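PDB 3OI8: magnesium and cobalt efflux protein CorC from Neisseria meningitidis serogroup B, which probably takes part in magnesium and cobalt ion transport, and binds adenosine in its paired CBS domains. Local coordinates for residues E6-Q14 / L26-D34. Sequence-based numbering, arbitrary orientation.
Sequences EDVLNLLRQ and LLRLEKVLD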
# COMPACT_ATOMS: atom_id res chain seq x y z
N GLU A 6 -26.82 8.56 -8.16
CA GLU A 6 -27.97 8.25 -7.32
C GLU A 6 -28.75 7.06 -7.86
O GLU A 6 -29.21 6.22 -7.08
CB GLU A 6 -28.89 9.46 -7.22
CG GLU A 6 -29.00 10.03 -5.83
CD GLU A 6 -30.08 11.09 -5.72
OE1 GLU A 6 -31.21 10.85 -6.21
OE2 GLU A 6 -29.80 12.17 -5.14
N ASP A 7 -28.92 6.98 -9.17
CA ASP A 7 -29.68 5.88 -9.76
C ASP A 7 -28.91 4.57 -9.56
O ASP A 7 -29.51 3.53 -9.29
CB ASP A 7 -29.99 6.13 -11.24
CG ASP A 7 -30.76 7.43 -11.46
OD1 ASP A 7 -31.88 7.56 -10.91
OD2 ASP A 7 -30.24 8.33 -12.16
N VAL A 8 -27.59 4.64 -9.68
CA VAL A 8 -26.74 3.47 -9.48
C VAL A 8 -26.81 3.01 -8.02
O VAL A 8 -26.98 1.82 -7.74
CB VAL A 8 -25.26 3.78 -9.85
CG1 VAL A 8 -24.36 2.62 -9.48
CG2 VAL A 8 -25.13 4.10 -11.34
N LEU A 9 -26.70 3.97 -7.10
CA LEU A 9 -26.87 3.70 -5.67
C LEU A 9 -28.20 3.00 -5.37
O LEU A 9 -28.23 1.99 -4.67
CB LEU A 9 -26.76 4.99 -4.85
CG LEU A 9 -25.37 5.34 -4.33
CD1 LEU A 9 -25.36 6.69 -3.62
CD2 LEU A 9 -24.87 4.24 -3.40
N ASN A 10 -29.31 3.54 -5.88
CA ASN A 10 -30.62 2.89 -5.72
C ASN A 10 -30.58 1.46 -6.24
O ASN A 10 -31.06 0.53 -5.59
CB ASN A 10 -31.73 3.66 -6.45
CG ASN A 10 -32.05 4.98 -5.80
OD1 ASN A 10 -31.56 5.28 -4.70
ND2 ASN A 10 -32.86 5.80 -6.47
N LEU A 11 -30.04 1.32 -7.44
CA LEU A 11 -29.89 0.02 -8.09
C LEU A 11 -29.16 -0.97 -7.17
O LEU A 11 -29.59 -2.09 -6.96
CB LEU A 11 -29.10 0.20 -9.38
CG LEU A 11 -28.80 -1.02 -10.22
CD1 LEU A 11 -29.89 -1.15 -11.26
CD2 LEU A 11 -27.43 -0.89 -10.88
N LEU A 12 -28.04 -0.52 -6.60
CA LEU A 12 -27.24 -1.38 -5.74
C LEU A 12 -27.88 -1.63 -4.38
O LEU A 12 -27.84 -2.76 -3.87
CB LEU A 12 -25.84 -0.80 -5.57
CG LEU A 12 -25.04 -0.72 -6.88
CD1 LEU A 12 -23.81 0.13 -6.69
CD2 LEU A 12 -24.69 -2.10 -7.42
N ARG A 13 -28.44 -0.59 -3.78
CA ARG A 13 -29.14 -0.73 -2.51
C ARG A 13 -30.30 -1.70 -2.68
O ARG A 13 -30.63 -2.46 -1.76
CB ARG A 13 -29.64 0.62 -1.99
CG ARG A 13 -28.73 1.20 -0.94
CD ARG A 13 -28.79 2.71 -0.91
NE ARG A 13 -27.52 3.24 -0.41
CZ ARG A 13 -27.30 4.52 -0.13
NH1 ARG A 13 -28.27 5.41 -0.29
NH2 ARG A 13 -26.11 4.91 0.31
N GLN A 14 -30.89 -1.68 -3.87
CA GLN A 14 -31.97 -2.61 -4.21
C GLN A 14 -31.47 -4.05 -4.20
O GLN A 14 -32.10 -4.93 -3.59
CB GLN A 14 -32.56 -2.27 -5.58
CG GLN A 14 -33.78 -3.10 -5.94
CD GLN A 14 -33.79 -3.53 -7.40
OE1 GLN A 14 -33.06 -4.43 -7.79
NE2 GLN A 14 -34.64 -2.88 -8.20
N LEU A 26 -21.98 -4.23 -0.28
CA LEU A 26 -22.66 -2.99 -0.63
C LEU A 26 -21.83 -1.80 -0.24
O LEU A 26 -21.76 -0.82 -0.99
CB LEU A 26 -24.03 -2.91 0.05
CG LEU A 26 -24.75 -1.57 -0.15
CD1 LEU A 26 -25.06 -1.36 -1.63
CD2 LEU A 26 -26.03 -1.49 0.69
N LEU A 27 -21.21 -1.86 0.94
CA LEU A 27 -20.42 -0.74 1.41
C LEU A 27 -19.19 -0.61 0.54
O LEU A 27 -18.71 0.49 0.29
CB LEU A 27 -20.03 -0.92 2.88
CG LEU A 27 -21.14 -0.63 3.89
CD1 LEU A 27 -20.65 -0.82 5.32
CD2 LEU A 27 -21.68 0.78 3.68
N ARG A 28 -18.68 -1.74 0.06
CA ARG A 28 -17.47 -1.70 -0.76
C ARG A 28 -17.80 -1.07 -2.11
O ARG A 28 -17.03 -0.25 -2.62
CB ARG A 28 -16.90 -3.10 -0.92
CG ARG A 28 -15.44 -3.15 -1.30
CD ARG A 28 -14.92 -4.59 -1.38
NE ARG A 28 -13.76 -4.67 -2.26
CZ ARG A 28 -13.15 -5.79 -2.62
NH1 ARG A 28 -12.11 -5.73 -3.43
NH2 ARG A 28 -13.58 -6.97 -2.17
N LEU A 29 -18.94 -1.44 -2.69
CA LEU A 29 -19.38 -0.88 -3.97
C LEU A 29 -19.64 0.62 -3.88
O LEU A 29 -19.25 1.36 -4.78
CB LEU A 29 -20.63 -1.60 -4.51
CG LEU A 29 -20.45 -3.05 -4.95
CD1 LEU A 29 -21.79 -3.66 -5.35
CD2 LEU A 29 -19.47 -3.15 -6.10
N GLU A 30 -20.31 1.07 -2.82
CA GLU A 30 -20.57 2.50 -2.64
C GLU A 30 -19.27 3.28 -2.46
O GLU A 30 -19.14 4.42 -2.92
CB GLU A 30 -21.47 2.76 -1.43
CG GLU A 30 -22.86 2.14 -1.54
CD GLU A 30 -23.76 2.58 -0.40
OE1 GLU A 30 -23.50 3.64 0.20
OE2 GLU A 30 -24.75 1.86 -0.11
N LYS A 31 -18.31 2.67 -1.77
CA LYS A 31 -17.01 3.32 -1.58
C LYS A 31 -16.32 3.53 -2.92
O LYS A 31 -15.77 4.60 -3.19
CB LYS A 31 -16.13 2.50 -0.63
CG LYS A 31 -14.93 3.27 -0.10
CD LYS A 31 -14.07 2.40 0.83
CE LYS A 31 -12.90 3.20 1.40
NZ LYS A 31 -12.05 3.83 0.34
N VAL A 32 -16.36 2.52 -3.78
CA VAL A 32 -15.78 2.62 -5.12
C VAL A 32 -16.45 3.73 -5.91
O VAL A 32 -15.79 4.51 -6.60
CB VAL A 32 -15.92 1.31 -5.90
CG1 VAL A 32 -15.70 1.57 -7.39
CG2 VAL A 32 -14.93 0.28 -5.37
N LEU A 33 -17.76 3.81 -5.78
CA LEU A 33 -18.53 4.84 -6.45
C LEU A 33 -18.13 6.24 -6.01
O LEU A 33 -18.01 7.14 -6.84
CB LEU A 33 -20.01 4.64 -6.16
CG LEU A 33 -20.77 4.03 -7.33
CD1 LEU A 33 -22.22 3.81 -6.93
CD2 LEU A 33 -20.66 4.94 -8.52
N ASP A 34 -17.95 6.41 -4.70
CA ASP A 34 -17.56 7.70 -4.13
C ASP A 34 -16.14 8.05 -4.55
O ASP A 34 -15.82 9.21 -4.83
CB ASP A 34 -17.66 7.66 -2.61
CG ASP A 34 -19.09 7.73 -2.11
OD1 ASP A 34 -19.90 8.46 -2.72
OD2 ASP A 34 -19.41 7.05 -1.11
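R13 and E30 form a salt bridge between two antiparallel helices. R13 holds the carboxylate side-on: NE donates to E30 OE2 at 3.1 Å, and NH2 donates to E30 OE1 at 2.9 Å. Both oxygens lie near the guanidinium plane, but both nitrogens approach from above the carboxylate plane. The two planes are turned 59° from each other. L9 CD2 sits 3.5 Å from E30 CG and also lies over one guanidinium face, toward its rim. L26 CD2 touches R13 CG, so leucines flank the aliphatic parts of the ion pair.

Beneath it lies an apolar seam. L33 CD1 meets V8 CG1 at 3.5 Å and faces L12 CD1 tip to tip at 4.0 Å. L12 sends its other methyl, CD2, across L29 CD1 at 3.9 Å. With CG anti to the backbone N (chi1 174°), L26 leans toward the first helix, and its CD1 packs against L12 CB and the L12 backbone oxygen.

The segments belong to helices 5-17 and 23-35, a helical hairpin in the N-terminal region of the protein. Their axes approach to 10.4 Å at 170°. F21, in the connecting loop, touches L12, L26 and L29. The second subunit packs on the hairpin too, with its A15 against V8.

Apolar packing holds most of the contact. The R13–E30 pair ties the helices at the more exposed margin and probably helps to fix how they are set against each other.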